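Local coordinates for minor structural protein 5 (Lactococcus phage Tuc2009, PDB 5E7T) that is a structural component of the phage particle, probably an accessory baseplate protein that helps the virus bind carbohydrate on the surface of its lactococcal host, at residues B[29-34]-B[178-183]; B[34-39]-B[47-52]; B[38-43]-B[69-74]. All blocks are in the same frame, centred on the assembly; numbering follows the deposited sequence.

Contact 1: residues B[29-34]-B[178-183]; sequences NLLVNS and RNPKQE
The Asn29 carboxamide lies against strand 171-184 and pairs with its backbone much as a neighbouring strand would. ND2 donates to Pro180 O over 3.0 Å, almost straight (170°), in the plane of both groups and on a lone pair of the carbonyl; it has a further acceptor in Met192 O. OD1 takes the N-H of Gln182 at 3.2 Å. The same oxygen closes an Asx turn by accepting Leu31 N at 2.8 Å, and these two donors approach from opposite faces of the amide plane. CG stands anti to the backbone N (chi1 -154°), which carries it to the strand. One residue on, Leu30 N donates to Gln182 O at 2.8 Å. The Asn29 carboxamide also rests on Lys181 CG, while the ammonium of Lys181 bonds Pro190 O and Asn27 O and forms a salt bridge to Glu183 through weak hydrogen bonds; the Glu183 carboxylate also bonds Thr189.

Apolar packing flanks this ladder. Leu31 reaches across with both branches, CD1 lying 3.7 Å from Pro180 CB and CD2 3.8 Å from Gln182 CB, its side chain roughly perpendicular to that of Gln182. At the far end Ser34 CB sits near Pro180 CG, and the Ser34 hydroxyl bonds that of Tyr191. A water donates to Ser34 O and accepts from Asn179 N at 2.8 Å, next to the corner of the chain at 179. An irregular loop is thus held to a buried strand by one side-chain amide standing in for a peptide group, with OD1 and ND2 each in two bonds.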
# COMPACT_ATOMS: atom_id res chain seq x y z
N ASN B 29 30.68 -18.16 -37.19
CA ASN B 29 31.91 -17.80 -36.52
C ASN B 29 31.72 -17.98 -35.05
O ASN B 29 30.63 -17.71 -34.51
CB ASN B 29 32.23 -16.32 -36.79
CG ASN B 29 33.68 -15.93 -36.71
OD1 ASN B 29 34.48 -16.49 -35.95
ND2 ASN B 29 34.07 -14.95 -37.51
N LEU B 30 32.80 -18.39 -34.39
CA LEU B 30 32.86 -18.52 -32.93
C LEU B 30 33.55 -17.30 -32.32
O LEU B 30 33.53 -17.15 -31.11
CB LEU B 30 33.52 -19.85 -32.53
CG LEU B 30 32.66 -21.07 -32.77
CD1 LEU B 30 33.49 -22.31 -32.83
CD2 LEU B 30 31.62 -21.20 -31.72
N LEU B 31 34.13 -16.41 -33.15
CA LEU B 31 34.77 -15.17 -32.69
C LEU B 31 33.73 -14.03 -32.54
O LEU B 31 32.67 -14.09 -33.14
CB LEU B 31 35.94 -14.73 -33.59
CG LEU B 31 37.02 -15.75 -33.88
CD1 LEU B 31 38.13 -15.13 -34.64
CD2 LEU B 31 37.57 -16.34 -32.63
N VAL B 32 34.06 -13.00 -31.74
CA VAL B 32 33.19 -11.86 -31.40
C VAL B 32 33.75 -10.56 -32.03
O VAL B 32 34.93 -10.23 -31.80
CB VAL B 32 33.09 -11.71 -29.86
CG1 VAL B 32 32.27 -10.50 -29.48
CG2 VAL B 32 32.52 -12.96 -29.20
N ASN B 33 32.89 -9.79 -32.73
CA ASN B 33 33.26 -8.53 -33.39
C ASN B 33 34.33 -8.72 -34.49
O ASN B 33 35.18 -7.85 -34.68
CB ASN B 33 33.66 -7.44 -32.38
CG ASN B 33 33.63 -6.05 -32.95
OD1 ASN B 33 32.75 -5.68 -33.73
ND2 ASN B 33 34.62 -5.24 -32.58
N SER B 34 34.27 -9.85 -35.23
CA SER B 34 35.21 -10.13 -36.32
C SER B 34 35.14 -9.10 -37.44
O SER B 34 36.06 -9.00 -38.25
CB SER B 34 35.02 -11.55 -36.86
OG SER B 34 33.67 -11.85 -37.19
N ARG B 178 41.88 -8.55 -40.68
CA ARG B 178 40.56 -8.47 -41.29
C ARG B 178 39.87 -9.85 -41.27
O ARG B 178 40.51 -10.87 -41.51
CB ARG B 178 40.70 -7.95 -42.73
CG ARG B 178 39.42 -7.94 -43.54
CD ARG B 178 39.68 -7.38 -44.92
NE ARG B 178 39.97 -8.41 -45.91
CZ ARG B 178 40.40 -8.16 -47.14
NH1 ARG B 178 40.59 -6.91 -47.54
NH2 ARG B 178 40.65 -9.15 -47.98
N ASN B 179 38.56 -9.84 -40.99
CA ASN B 179 37.66 -10.99 -40.92
C ASN B 179 38.24 -12.25 -40.22
O ASN B 179 38.22 -13.35 -40.80
CB ASN B 179 37.13 -11.33 -42.29
CG ASN B 179 36.50 -10.22 -43.09
OD1 ASN B 179 36.62 -10.21 -44.32
ND2 ASN B 179 35.78 -9.29 -42.44
N PRO B 180 38.73 -12.14 -38.95
CA PRO B 180 39.20 -13.35 -38.26
C PRO B 180 38.02 -14.31 -38.04
O PRO B 180 36.89 -13.87 -37.83
CB PRO B 180 39.77 -12.81 -36.95
CG PRO B 180 39.01 -11.56 -36.69
CD PRO B 180 38.79 -10.96 -38.06
N LYS B 181 38.27 -15.61 -38.15
CA LYS B 181 37.24 -16.62 -38.02
C LYS B 181 37.77 -17.86 -37.40
O LYS B 181 38.90 -18.29 -37.69
CB LYS B 181 36.63 -16.98 -39.39
CG LYS B 181 35.25 -17.67 -39.31
CD LYS B 181 34.82 -18.27 -40.62
CE LYS B 181 33.41 -18.79 -40.53
NZ LYS B 181 33.05 -19.66 -41.69
N GLN B 182 36.93 -18.46 -36.57
CA GLN B 182 37.14 -19.75 -35.94
C GLN B 182 35.80 -20.45 -36.07
O GLN B 182 34.75 -19.86 -35.76
CB GLN B 182 37.56 -19.63 -34.47
CG GLN B 182 37.53 -20.99 -33.80
CD GLN B 182 37.78 -20.96 -32.33
OE1 GLN B 182 38.84 -21.37 -31.89
NE2 GLN B 182 36.78 -20.56 -31.55
N GLU B 183 35.82 -21.68 -36.56
CA GLU B 183 34.60 -22.46 -36.75
C GLU B 183 34.84 -23.91 -36.41
O GLU B 183 35.97 -24.39 -36.49
CB GLU B 183 34.12 -22.35 -38.20
CG GLU B 183 35.04 -23.02 -39.21
CD GLU B 183 34.91 -22.38 -40.57
OE1 GLU B 183 34.01 -22.80 -41.33
OE2 GLU B 183 35.72 -21.47 -40.88
O HOH W 1 37.99 -7.64 -39.43

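Contact 2: residues B[34-39]-B[47-52]; sequences SSAKNK and DKVENG
Ala36 faces Gly52 and Lys39 faces Val49, with CA atoms 5.4 and 5.8 Å apart, as an irregular loop runs roughly antiparallel (155°) to the short strand 48-50. This strand is the outermost member, within the chain, of the five-stranded antiparallel sheet and forms a beta-hairpin with strand 53-60; Asp47 and Lys48, both opposite Glu55, make a classic beta bulge at its start. Loop and strand meet mainly by van der Waals packing and share no direct hydrogen bond.

Val49 carries most of it, its whole isopropyl group turned onto the loop. CB lies 3.5 Å from Ala36 O, CG1 is 3.9 Å from Ala36 CB, and CG2 rests on the peptide between Asn38 and Lys39, 3.5 Å from Asn38 C. Both methyls lie against the loop from Ala36 to Asn38; a chi1 of -62° puts CG1 anti to the carbonyl carbon. Phe43 backs both Val49 and Ala36.

At one margin Lys39 reaches the residue before the strand with CE, 3.7 Å from Asp47 O. A bend at chi4 (-90°) then turns NZ, which bonds Lys44 O, while the carboxylate of Asp47 is taken by Thr57 N. At the other margin Ala36 CB touches the Gly52 carbonyl, and the water held on Ser34 O bridges the two segments there, donating to Gly52 O at 2.7 Å.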
# COMPACT_ATOMS: atom_id res chain seq x y z
N SER B 34 34.27 -9.85 -35.23
CA SER B 34 35.21 -10.13 -36.32
C SER B 34 35.14 -9.10 -37.44
O SER B 34 36.06 -9.00 -38.25
CB SER B 34 35.02 -11.55 -36.86
OG SER B 34 33.67 -11.85 -37.19
N SER B 35 34.06 -8.31 -37.46
CA SER B 35 33.79 -7.27 -38.45
C SER B 35 34.54 -5.95 -38.18
O SER B 35 34.47 -5.04 -39.01
CB SER B 35 32.29 -7.02 -38.52
OG SER B 35 31.71 -7.16 -37.23
N ALA B 36 35.25 -5.85 -37.03
CA ALA B 36 35.98 -4.67 -36.56
C ALA B 36 35.15 -3.38 -36.55
O ALA B 36 35.65 -2.32 -36.98
CB ALA B 36 37.27 -4.49 -37.34
N LYS B 37 33.89 -3.48 -36.07
CA LYS B 37 32.90 -2.40 -35.98
C LYS B 37 33.43 -1.29 -35.10
O LYS B 37 33.20 -0.10 -35.37
CB LYS B 37 31.63 -2.89 -35.28
CG LYS B 37 30.70 -3.79 -36.03
CD LYS B 37 29.52 -4.14 -35.10
CE LYS B 37 29.65 -5.47 -34.36
NZ LYS B 37 29.57 -6.65 -35.28
N ASN B 38 34.03 -1.69 -33.98
CA ASN B 38 34.53 -0.83 -32.92
C ASN B 38 35.68 -1.55 -32.22
O ASN B 38 35.88 -2.75 -32.43
CB ASN B 38 33.42 -0.49 -31.93
CG ASN B 38 32.44 -1.62 -31.70
OD1 ASN B 38 32.69 -2.56 -30.97
ND2 ASN B 38 31.30 -1.53 -32.34
N LYS B 39 36.42 -0.81 -31.37
CA LYS B 39 37.56 -1.34 -30.63
C LYS B 39 37.05 -2.18 -29.44
O LYS B 39 37.20 -1.79 -28.28
CB LYS B 39 38.44 -0.17 -30.21
CG LYS B 39 39.88 -0.51 -29.96
CD LYS B 39 40.45 0.52 -29.02
CE LYS B 39 41.92 0.34 -28.76
NZ LYS B 39 42.18 -0.55 -27.59
N ASP B 47 45.51 -1.35 -31.72
CA ASP B 47 45.72 0.08 -31.54
C ASP B 47 44.49 0.89 -32.02
O ASP B 47 44.11 1.87 -31.37
CB ASP B 47 47.03 0.56 -32.17
CG ASP B 47 48.30 -0.12 -31.69
OD1 ASP B 47 48.33 -0.60 -30.52
OD2 ASP B 47 49.30 -0.13 -32.47
N LYS B 48 43.83 0.42 -33.11
CA LYS B 48 42.61 1.02 -33.68
C LYS B 48 41.85 0.06 -34.59
O LYS B 48 42.37 -0.97 -34.98
CB LYS B 48 42.93 2.32 -34.45
CG LYS B 48 43.67 2.13 -35.78
CD LYS B 48 43.79 3.42 -36.58
CE LYS B 48 44.79 3.28 -37.70
NZ LYS B 48 45.29 4.60 -38.16
N VAL B 49 40.60 0.40 -34.90
CA VAL B 49 39.77 -0.23 -35.92
C VAL B 49 39.51 0.91 -36.89
O VAL B 49 39.40 2.07 -36.48
CB VAL B 49 38.49 -0.99 -35.49
CG1 VAL B 49 38.82 -2.16 -34.59
CG2 VAL B 49 37.47 -0.07 -34.85
N GLU B 50 39.52 0.59 -38.17
CA GLU B 50 39.45 1.52 -39.29
C GLU B 50 39.08 0.60 -40.45
O GLU B 50 39.60 -0.53 -40.53
CB GLU B 50 40.86 2.10 -39.48
CG GLU B 50 41.02 3.28 -40.41
CD GLU B 50 42.46 3.75 -40.43
OE1 GLU B 50 43.37 2.93 -40.70
OE2 GLU B 50 42.69 4.94 -40.12
N ASN B 51 38.16 1.05 -41.31
CA ASN B 51 37.60 0.23 -42.39
C ASN B 51 37.13 -1.08 -41.76
O ASN B 51 36.68 -1.06 -40.60
CB ASN B 51 38.56 0.05 -43.53
CG ASN B 51 38.84 1.33 -44.28
OD1 ASN B 51 38.76 1.35 -45.51
ND2 ASN B 51 39.22 2.42 -43.59
N GLY B 52 37.24 -2.19 -42.43
CA GLY B 52 36.72 -3.38 -41.76
C GLY B 52 37.71 -4.16 -40.94
O GLY B 52 37.43 -5.31 -40.62
O HOH W 1 37.99 -7.64 -39.43

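Contact 3: residues B[38-43]-B[69-74]; sequences NKEGFF and LGEGFS
Leu69 lays one methyl over the ring of Phe42: CD2 is 4.2 Å from the ring centroid and 17° off the normal, a CH-pi contact displaced somewhat toward the rim. Its other methyl, CD1, meets the ring at CZ, 3.9 Å away. The two side chains run side by side in the same direction; Phe42 CG stands anti to the backbone N (chi1 -169°), which carries it out alongside Leu69. Gly72 O lies near the ring plane at its edge.

Beside the side chains the backbones also meet. The CA atoms of Phe42 and Gly72 are 3.6 Å apart, a closeness that depends on glycine having no CB on the side facing Phe42 CA. Gly41 CA makes a CA-H...O contact to Glu71 O at 3.2 Å, and Gly41 itself has a positive phi. Toward solvent, Glu40 OE1 and Glu71 OE2 stand 4.5 Å apart; Lys44, salt-bridged to Glu40, probably eases the repulsion between these like charges.

The second shell fixes both sides. Gly72 N bonds Leu69 O at 2.9 Å within the 3-10 turn 70-72, and the backbone of Val32 bonds both Phe42 and Gly72. Phe42 CD1 lies over the centre of one face of the Phe43 ring. Further out, Phe42 packs on Val177 and Pro180 of strand 171-184 and on Met110, while Leu69 adds Met110 and Leu161, so the pair sits between the five-stranded sheet and the four-stranded sheet of strands 104-114 and 157-166.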
# COMPACT_ATOMS: atom_id res chain seq x y z
N ASN B 38 34.03 -1.69 -33.98
CA ASN B 38 34.53 -0.83 -32.92
C ASN B 38 35.68 -1.55 -32.22
O ASN B 38 35.88 -2.75 -32.43
CB ASN B 38 33.42 -0.49 -31.93
CG ASN B 38 32.44 -1.62 -31.70
OD1 ASN B 38 32.69 -2.56 -30.97
ND2 ASN B 38 31.30 -1.53 -32.34
N LYS B 39 36.42 -0.81 -31.37
CA LYS B 39 37.56 -1.34 -30.63
C LYS B 39 37.05 -2.18 -29.44
O LYS B 39 37.20 -1.79 -28.28
CB LYS B 39 38.44 -0.17 -30.21
CG LYS B 39 39.88 -0.51 -29.96
CD LYS B 39 40.45 0.52 -29.02
CE LYS B 39 41.92 0.34 -28.76
NZ LYS B 39 42.18 -0.55 -27.59
N GLU B 40 36.39 -3.31 -29.73
CA GLU B 40 35.83 -4.24 -28.74
C GLU B 40 35.97 -5.70 -29.22
O GLU B 40 36.33 -5.94 -30.37
CB GLU B 40 34.33 -3.94 -28.47
CG GLU B 40 34.00 -2.60 -27.83
CD GLU B 40 34.42 -2.40 -26.39
OE1 GLU B 40 34.71 -3.41 -25.69
OE2 GLU B 40 34.45 -1.23 -25.95
N GLY B 41 35.66 -6.65 -28.36
CA GLY B 41 35.72 -8.07 -28.70
C GLY B 41 37.10 -8.52 -29.08
O GLY B 41 38.04 -8.29 -28.32
N PHE B 42 37.23 -9.11 -30.27
CA PHE B 42 38.52 -9.57 -30.79
C PHE B 42 39.51 -8.40 -30.89
O PHE B 42 40.68 -8.55 -30.57
CB PHE B 42 38.35 -10.24 -32.17
CG PHE B 42 39.55 -10.99 -32.70
CD1 PHE B 42 40.53 -10.34 -33.45
CD2 PHE B 42 39.67 -12.37 -32.52
CE1 PHE B 42 41.63 -11.04 -33.95
CE2 PHE B 42 40.77 -13.06 -33.03
CZ PHE B 42 41.74 -12.39 -33.74
N PHE B 43 39.01 -7.21 -31.30
CA PHE B 43 39.85 -6.04 -31.53
C PHE B 43 39.99 -5.14 -30.32
O PHE B 43 40.56 -4.04 -30.43
CB PHE B 43 39.38 -5.27 -32.76
CG PHE B 43 39.41 -6.13 -34.01
CD1 PHE B 43 40.61 -6.35 -34.69
CD2 PHE B 43 38.27 -6.76 -34.48
CE1 PHE B 43 40.64 -7.14 -35.84
CE2 PHE B 43 38.31 -7.56 -35.63
CZ PHE B 43 39.50 -7.74 -36.30
N LEU B 69 43.36 -11.46 -26.80
CA LEU B 69 42.27 -11.72 -27.75
C LEU B 69 41.10 -12.40 -27.03
O LEU B 69 40.10 -12.74 -27.67
CB LEU B 69 42.72 -12.62 -28.90
CG LEU B 69 43.93 -12.25 -29.76
CD1 LEU B 69 44.13 -13.29 -30.82
CD2 LEU B 69 43.76 -10.90 -30.45
N GLY B 70 41.23 -12.59 -25.72
CA GLY B 70 40.26 -13.29 -24.89
C GLY B 70 38.82 -12.85 -25.03
O GLY B 70 37.91 -13.68 -24.95
N GLU B 71 38.61 -11.55 -25.25
CA GLU B 71 37.28 -10.96 -25.34
C GLU B 71 36.63 -11.18 -26.70
O GLU B 71 35.49 -10.77 -26.92
CB GLU B 71 37.34 -9.48 -24.97
CG GLU B 71 37.18 -9.22 -23.48
CD GLU B 71 36.86 -7.77 -23.16
OE1 GLU B 71 37.64 -7.14 -22.41
OE2 GLU B 71 35.84 -7.25 -23.68
N GLY B 72 37.36 -11.84 -27.59
CA GLY B 72 36.90 -12.13 -28.93
C GLY B 72 36.55 -13.57 -29.18
O GLY B 72 36.30 -13.94 -30.32
N PHE B 73 36.53 -14.40 -28.13
CA PHE B 73 36.17 -15.82 -28.25
C PHE B 73 34.84 -16.04 -27.54
O PHE B 73 34.73 -15.81 -26.34
CB PHE B 73 37.28 -16.75 -27.76
CG PHE B 73 38.43 -16.90 -28.73
CD1 PHE B 73 39.49 -16.01 -28.71
CD2 PHE B 73 38.48 -17.95 -29.64
CE1 PHE B 73 40.57 -16.15 -29.59
CE2 PHE B 73 39.56 -18.11 -30.51
CZ PHE B 73 40.59 -17.19 -30.50
N SER B 74 33.79 -16.38 -28.33
CA SER B 74 32.41 -16.59 -27.90
C SER B 74 32.32 -17.42 -26.63
O SER B 74 31.61 -17.04 -25.68
CB SER B 74 31.64 -17.31 -29.00
OG SER B 74 30.48 -16.58 -29.36

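All three contacts involve the long irregular loop between strands 8-12 and 48-50, which successively meets the strand 171-184, the edge strand 48-50 and the loop after strand 63-68. Their centres lie close: contacts 1 and 3 about 9 Å apart, 2 and 3 about 10 Å, 1 and 2 about 12 Å. Ser34 and one water belong to contacts 1 and 2, Asn38 and Lys39 to contacts 2 and 3. Asn33 ND2 probably bonds Asn38 O at 2.8 Å, tying contact 1 to both others; Val32 N probably bonds Gly72 O at 2.8 Å, joining contacts 1 and 3. Phe43 of contact 3 touches contact 2, its CB 3.7 Å from Val49 CG1. A sulfate ion, probably from crystallisation, lies about 5 Å from the Glu71 side chain.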